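Local coordinates for protein induced by osmotic stress (Scheffersomyces stipitis, PDB 5YWN) that probably acts as an NADP-dependent carbonyl reductase, reducing ketones such as haloketones to alcohols with hydride from the nicotinamide cofactor, at residues 2-10 / 73-81. The protein carries 1 engineered substitution. Numbering follows the deposited sequence.
With NAP (NADP nicotinamide-adenine-dinucleotide phosphate), chain B.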
ATOM      1  N   THR A   2     -13.533 -14.690  18.681  1.00 51.82           N
ATOM      2  CA  THR A   2     -12.911 -14.089  17.522  1.00 48.17           C
ATOM      3  C   THR A   2     -11.871 -13.021  17.846  1.00 43.32           C
ATOM      4  O   THR A   2     -12.015 -12.304  18.777  1.00 47.78           O
ATOM      5  CB  THR A   2     -14.012 -13.438  16.675  1.00 47.42           C
ATOM      6  OG1 THR A   2     -14.952 -14.433  16.301  1.00 54.36           O
ATOM      7  CG2 THR A   2     -13.489 -12.809  15.467  1.00 39.74           C
ATOM      8  N   THR A   3     -10.853 -12.919  17.037  1.00 37.43           N
ATOM      9  CA  THR A   3      -9.903 -11.847  17.092  1.00 34.63           C
ATOM     10  C   THR A   3     -10.308 -10.617  16.266  1.00 32.65           C
ATOM     11  O   THR A   3     -10.785 -10.734  15.179  1.00 29.13           O
ATOM     12  CB  THR A   3      -8.584 -12.348  16.534  1.00 34.52           C
ATOM     13  OG1 THR A   3      -8.222 -13.540  17.199  1.00 47.96           O
ATOM     14  CG2 THR A   3      -7.516 -11.340  16.680  1.00 33.30           C
ATOM     15  N   SER A   4     -10.042  -9.451  16.795  1.00 26.97           N
ATOM     16  CA  SER A   4     -10.268  -8.216  16.101  1.00 29.48           C
ATOM     17  C   SER A   4      -8.989  -7.570  15.547  1.00 25.55           C
ATOM     18  O   SER A   4      -8.009  -7.484  16.203  1.00 26.26           O
ATOM     19  CB  SER A   4     -10.994  -7.218  16.989  1.00 26.21           C
ATOM     20  OG  SER A   4     -12.330  -7.435  16.966  1.00 33.51           O
ATOM     21  N   VAL A   5      -9.068  -7.097  14.331  1.00 26.58           N
ATOM     22  CA  VAL A   5      -7.988  -6.402  13.698  1.00 25.49           C
ATOM     23  C   VAL A   5      -8.304  -4.922  13.485  1.00 22.73           C
ATOM     24  O   VAL A   5      -9.282  -4.598  12.946  1.00 22.08           O
ATOM     25  CB  VAL A   5      -7.604  -7.070  12.366  1.00 22.69           C
ATOM     26  CG1 VAL A   5      -6.521  -6.311  11.666  1.00 23.26           C
ATOM     27  CG2 VAL A   5      -7.273  -8.525  12.526  1.00 21.00           C
ATOM     28  N   PHE A   6      -7.422  -4.051  13.914  1.00 21.69           N
ATOM     29  CA  PHE A   6      -7.564  -2.633  13.662  1.00 22.72           C
ATOM     30  C   PHE A   6      -6.822  -2.207  12.388  1.00 22.52           C
ATOM     31  O   PHE A   6      -5.681  -2.558  12.211  1.00 22.60           O
ATOM     32  CB  PHE A   6      -7.101  -1.811  14.840  1.00 24.88           C
ATOM     33  CG  PHE A   6      -7.593  -0.419  14.827  1.00 24.47           C
ATOM     34  CD1 PHE A   6      -7.128   0.479  13.923  1.00 23.62           C
ATOM     35  CD2 PHE A   6      -8.560  -0.018  15.703  1.00 26.74           C
ATOM     36  CE1 PHE A   6      -7.597   1.753  13.918  1.00 27.57           C
ATOM     37  CE2 PHE A   6      -9.052   1.239  15.692  1.00 26.93           C
ATOM     38  CZ  PHE A   6      -8.567   2.134  14.807  1.00 29.92           C
ATOM     39  N   VAL A   7      -7.498  -1.498  11.512  1.00 19.30           N
ATOM     40  CA  VAL A   7      -6.902  -1.010  10.284  1.00 19.32           C
ATOM     41  C   VAL A   7      -7.057   0.500  10.138  1.00 21.01           C
ATOM     42  O   VAL A   7      -8.121   0.980   9.924  1.00 22.59           O
ATOM     43  CB  VAL A   7      -7.493  -1.700   9.047  1.00 22.33           C
ATOM     44  CG1 VAL A   7      -6.876  -1.175   7.781  1.00 23.22           C
ATOM     45  CG2 VAL A   7      -7.432  -3.202   9.119  1.00 20.32           C
ATOM     46  N   SER A   8      -5.966   1.225  10.231  1.00 19.67           N
ATOM     47  CA  SER A   8      -5.977   2.644  10.002  1.00 21.09           C
ATOM     48  C   SER A   8      -6.193   2.996   8.523  1.00 20.82           C
ATOM     49  O   SER A   8      -5.821   2.266   7.691  1.00 21.99           O
ATOM     50  CB  SER A   8      -4.734   3.307  10.559  1.00 23.14           C
ATOM     51  OG  SER A   8      -3.622   3.069   9.801  1.00 23.12           O
ATOM     52  N   GLY A   9      -6.790   4.128   8.253  1.00 17.87           N
ATOM     53  CA  GLY A   9      -7.115   4.505   6.897  1.00 20.66           C
ATOM     54  C   GLY A   9      -7.939   3.510   6.110  1.00 22.35           C
ATOM     55  O   GLY A   9      -7.567   3.105   5.075  1.00 23.31           O
ATOM     56  N   ALA A  10      -9.055   3.120   6.665  1.00 18.86           N
ATOM     57  CA  ALA A  10      -9.883   2.091   6.110  1.00 19.01           C
ATOM     58  C   ALA A  10     -10.530   2.395   4.742  1.00 23.03           C
ATOM     59  O   ALA A  10     -10.970   1.537   4.093  1.00 22.64           O
ATOM     60  CB  ALA A  10     -10.931   1.688   7.094  1.00 20.60           C
ATOM     61  N   GLU A  73     -11.072  -5.550  22.417  1.00 27.64           N
ATOM     62  CA  GLU A  73     -11.029  -6.783  21.680  1.00 32.07           C
ATOM     63  C   GLU A  73      -9.932  -6.846  20.598  1.00 28.99           C
ATOM     64  O   GLU A  73      -9.589  -7.878  20.171  1.00 25.77           O
ATOM     65  CB  GLU A  73     -12.402  -7.154  21.137  1.00 31.69           C
ATOM     66  CG  GLU A  73     -12.817  -6.372  19.919  1.00 34.58           C
ATOM     67  CD  GLU A  73     -13.456  -5.035  20.259  1.00 37.96           C
ATOM     68  OE1 GLU A  73     -13.512  -4.709  21.432  1.00 32.11           O
ATOM     69  OE2 GLU A  73     -13.908  -4.351  19.312  1.00 37.35           O
ATOM     70  N   VAL A  74      -9.437  -5.707  20.171  1.00 26.94           N
ATOM     71  CA  VAL A  74      -8.425  -5.648  19.138  1.00 25.51           C
ATOM     72  C   VAL A  74      -7.075  -6.123  19.680  1.00 25.98           C
ATOM     73  O   VAL A  74      -6.635  -5.680  20.665  1.00 23.83           O
ATOM     74  CB  VAL A  74      -8.309  -4.218  18.594  1.00 27.25           C
ATOM     75  CG1 VAL A  74      -7.056  -4.022  17.744  1.00 22.73           C
ATOM     76  CG2 VAL A  74      -9.544  -3.837  17.863  1.00 25.11           C
ATOM     77  N   THR A  75      -6.475  -7.081  19.022  1.00 24.58           N
ATOM     78  CA  THR A  75      -5.134  -7.515  19.328  1.00 21.89           C
ATOM     79  C   THR A  75      -4.069  -7.351  18.205  1.00 20.87           C
ATOM     80  O   THR A  75      -2.977  -7.705  18.383  1.00 21.83           O
ATOM     81  CB  THR A  75      -5.127  -8.944  19.813  1.00 22.08           C
ATOM     82  OG1 THR A  75      -5.467  -9.786  18.759  1.00 27.45           O
ATOM     83  CG2 THR A  75      -6.070  -9.153  20.987  1.00 21.52           C
ATOM     84  N   ILE A  76      -4.490  -6.877  17.054  1.00 21.28           N
ATOM     85  CA  ILE A  76      -3.665  -6.598  15.886  1.00 24.81           C
ATOM     86  C   ILE A  76      -3.904  -5.182  15.349  1.00 22.48           C
ATOM     87  O   ILE A  76      -5.008  -4.769  15.231  1.00 21.91           O
ATOM     88  CB  ILE A  76      -3.932  -7.603  14.744  1.00 22.86           C
ATOM     89  CG1 ILE A  76      -3.977  -9.026  15.262  1.00 26.31           C
ATOM     90  CG2 ILE A  76      -2.965  -7.425  13.604  1.00 22.49           C
ATOM     91  CD1 ILE A  76      -2.640  -9.616  15.572  1.00 24.12           C
ATOM     92  N   PHE A  77      -2.844  -4.459  15.041  1.00 22.55           N
ATOM     93  CA  PHE A  77      -2.965  -3.141  14.446  1.00 17.82           C
ATOM     94  C   PHE A  77      -2.232  -3.070  13.123  1.00 22.27           C
ATOM     95  O   PHE A  77      -1.070  -3.250  13.079  1.00 21.83           O
ATOM     96  CB  PHE A  77      -2.483  -2.060  15.387  1.00 18.29           C
ATOM     97  CG  PHE A  77      -2.927  -0.669  15.035  1.00 19.88           C
ATOM     98  CD1 PHE A  77      -2.434  -0.021  13.945  1.00 21.69           C
ATOM     99  CD2 PHE A  77      -3.857  -0.016  15.810  1.00 25.29           C
ATOM    100  CE1 PHE A  77      -2.845   1.249  13.637  1.00 22.88           C
ATOM    101  CE2 PHE A  77      -4.294   1.243  15.500  1.00 22.62           C
ATOM    102  CZ  PHE A  77      -3.778   1.881  14.419  1.00 24.74           C
ATOM    103  N   LEU A  78      -2.944  -2.774  12.069  1.00 19.17           N
ATOM    104  CA  LEU A  78      -2.341  -2.497  10.797  1.00 19.99           C
ATOM    105  C   LEU A  78      -2.437  -1.003  10.476  1.00 20.76           C
ATOM    106  O   LEU A  78      -3.490  -0.484  10.191  1.00 22.97           O
ATOM    107  CB  LEU A  78      -2.965  -3.351   9.749  1.00 18.76           C
ATOM    108  CG  LEU A  78      -3.283  -4.791  10.125  1.00 19.37           C
ATOM    109  CD1 LEU A  78      -4.029  -5.532   9.069  1.00 21.08           C
ATOM    110  CD2 LEU A  78      -2.038  -5.535  10.473  1.00 21.10           C
ATOM    111  N   HIS A  79      -1.307  -0.340  10.548  1.00 21.35           N
ATOM    112  CA  HIS A  79      -1.199   1.058  10.239  1.00 22.98           C
ATOM    113  C   HIS A  79      -0.885   1.294   8.761  1.00 21.41           C
ATOM    114  O   HIS A  79       0.222   1.172   8.327  1.00 20.58           O
ATOM    115  CB  HIS A  79      -0.147   1.693  11.118  1.00 20.77           C
ATOM    116  CG  HIS A  79      -0.022   3.171  10.944  1.00 24.53           C
ATOM    117  ND1 HIS A  79      -1.092   3.980  10.710  1.00 23.61           N
ATOM    118  CD2 HIS A  79       1.053   3.980  10.977  1.00 21.11           C
ATOM    119  CE1 HIS A  79      -0.685   5.222  10.614  1.00 27.09           C
ATOM    120  NE2 HIS A  79       0.610   5.248  10.779  1.00 22.55           N
ATOM    121  N   THR A  80      -1.910   1.600   8.013  1.00 21.11           N
ATOM    122  CA  THR A  80      -1.795   1.798   6.583  1.00 21.19           C
ATOM    123  C   THR A  80      -2.000   3.233   6.073  1.00 22.76           C
ATOM    124  O   THR A  80      -1.570   3.565   5.029  1.00 22.14           O
ATOM    125  CB  THR A  80      -2.753   0.870   5.803  1.00 25.04           C
ATOM    126  OG1 THR A  80      -4.050   1.395   5.838  1.00 25.25           O
ATOM    127  CG2 THR A  80      -2.788  -0.526   6.349  1.00 20.77           C
ATOM    128  N   ALA A  81      -2.678   4.039   6.844  1.00 22.72           N
ATOM    129  CA  ALA A  81      -2.926   5.387   6.459  1.00 24.05           C
ATOM    130  C   ALA A  81      -1.666   6.230   6.351  1.00 28.49           C
ATOM    131  O   ALA A  81      -0.873   6.253   7.208  1.00 27.94           O
ATOM    132  CB  ALA A  81      -3.916   6.031   7.393  1.00 25.70           C
TER
HETATM  133  PA  NAP B 401      -4.709   5.799  -0.974  1.00 25.43           P
HETATM  134  O1A NAP B 401      -5.597   4.881  -1.778  1.00 24.87           O
HETATM  135  O2A NAP B 401      -4.804   7.294  -1.163  1.00 27.30           O
HETATM  136  O5B NAP B 401      -4.930   5.473   0.587  1.00 25.65           O
HETATM  137  C5B NAP B 401      -4.590   6.437   1.582  1.00 29.11           C
HETATM  138  C4B NAP B 401      -5.627   6.412   2.699  1.00 27.40           C
HETATM  139  O4B NAP B 401      -5.063   6.941   3.903  1.00 28.83           O
HETATM  140  C3B NAP B 401      -6.846   7.249   2.348  1.00 29.98           C
HETATM  141  O3B NAP B 401      -8.025   6.438   2.307  1.00 31.97           O
HETATM  142  C2B NAP B 401      -6.961   8.308   3.426  1.00 27.18           C
HETATM  143  O2B NAP B 401      -8.209   8.205   4.105  1.00 28.78           O
HETATM  144  C1B NAP B 401      -5.805   8.066   4.385  1.00 28.47           C
HETATM  145  N9A NAP B 401      -4.931   9.265   4.443  1.00 30.58           N
HETATM  146  C8A NAP B 401      -4.199   9.753   3.423  1.00 30.14           C
HETATM  147  N7A NAP B 401      -3.514  10.859   3.812  1.00 29.22           N
HETATM  148  C5A NAP B 401      -3.807  11.092   5.105  1.00 29.03           C
HETATM  149  C6A NAP B 401      -3.426  12.095   6.125  1.00 29.78           C
HETATM  150  N6A NAP B 401      -2.569  13.103   5.831  1.00 32.69           N
HETATM  151  N1A NAP B 401      -3.965  11.972   7.359  1.00 30.57           N
HETATM  152  C2A NAP B 401      -4.818  10.979   7.673  1.00 28.67           C
HETATM  153  N3A NAP B 401      -5.203  10.038   6.791  1.00 31.59           N
HETATM  154  C4A NAP B 401      -4.743  10.038   5.517  1.00 29.16           C
HETATM  155  O3  NAP B 401      -3.179   5.356  -1.212  1.00 26.76           O
HETATM  156  PN  NAP B 401      -2.808   3.813  -1.482  1.00 24.11           P
HETATM  157  O1N NAP B 401      -2.194   3.708  -2.857  1.00 25.88           O
HETATM  158  O2N NAP B 401      -4.009   2.969  -1.126  1.00 20.65           O
HETATM  159  O5D NAP B 401      -1.656   3.533  -0.393  1.00 26.85           O
HETATM  160  C5D NAP B 401      -1.945   2.799   0.795  1.00 28.39           C
HETATM  161  C4D NAP B 401      -0.702   2.723   1.673  1.00 20.40           C
HETATM  162  O4D NAP B 401       0.236   1.793   1.122  1.00 23.84           O
HETATM  163  C3D NAP B 401      -0.009   4.072   1.787  1.00 26.34           C
HETATM  164  O3D NAP B 401      -0.022   4.537   3.140  1.00 24.14           O
HETATM  165  C2D NAP B 401       1.413   3.861   1.307  1.00 23.48           C
HETATM  166  O2D NAP B 401       2.351   4.205   2.331  1.00 26.51           O
HETATM  167  C1D NAP B 401       1.526   2.388   0.945  1.00 21.38           C
HETATM  168  N1N NAP B 401       1.973   2.242  -0.444  1.00 21.83           N
HETATM  169  C2N NAP B 401       1.067   2.153  -1.426  1.00 25.77           C
HETATM  170  C3N NAP B 401       1.469   2.015  -2.750  1.00 24.14           C
HETATM  171  C7N NAP B 401       0.448   1.915  -3.845  1.00 23.03           C
HETATM  172  O7N NAP B 401       0.801   2.046  -5.005  1.00 23.40           O
HETATM  173  N7N NAP B 401      -0.823   1.686  -3.518  1.00 27.07           N
HETATM  174  C4N NAP B 401       2.822   1.970  -3.050  1.00 21.46           C
HETATM  175  C5N NAP B 401       3.741   2.064  -2.014  1.00 21.80           C
HETATM  176  C6N NAP B 401       3.285   2.201  -0.708  1.00 21.03           C
HETATM  177  P2B NAP B 401      -9.492   9.028   3.586  1.00 30.98           P
HETATM  178  O1X NAP B 401     -10.330   9.217   4.828  1.00 32.07           O
HETATM  179  O2X NAP B 401      -8.906  10.302   3.029  1.00 27.07           O
HETATM  180  O3X NAP B 401     -10.110   8.121   2.549  1.00 27.27           O
HETATM  181  O   HOH W   1     -14.301  -5.766  16.776  1.00 33.94           O
HETATM  182  O   HOH W   2      -4.965   3.249   4.033  1.00 20.41           O
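The hydroxyl of S8, where two neighbouring parallel strands of a Rossmann fold end, is shared by three groups of the 73-81 segment: OG lies 2.8 Å from ND1 of H79, at the edge of the imidazole, accepts the backbone N-H of T80 at 2.9 Å along a bent path, and takes a longer but nearly straight bond from the N-H of A81. With chi1 at 74°, OG sits between the backbone N and carbonyl carbon of S8, from where it meets all three. NE2 of H79 is hydrogen-bonded in turn to T103 OG1, which fixes the ring at both nitrogens. T80 OG1 returns a bond to S8 O (2.7 Å) and receives one from a water that also donates to G9 O.

These bonds join the C-terminal ends of strands 1 and 4 of a sheet with the order 3-2-1-4-5-6-7. In this fold the cofactor lies across such strand ends, and here O3D of NADP donates to T80 O at 2.6 Å. Behind the site the strands zip together: F6 N to I76 O, L78 N to F6 O, and S8 N to L78 O. Near the start, a beta bulge shifts the register between S4 and V5, and S4 O accepts T75 N.

On one face of the sheet, the F6 and F77 rings lie side by side with nearly parallel planes (8°) but slid so far apart that they barely overlap; matching chi1 values near -162° carry both rings the same way. V74 CG1 packs on F6 CB. The opposite face carries V5, V7, I76 and L78, of which V5 and L78 touch V22 and I18 of helix 13-24, with V5 CG1 3.7 Å from L78 CD1. At the far end, one water bridges S4 OG and E73 OE2, an oxygen also hydrogen-bonded to H71 ND1.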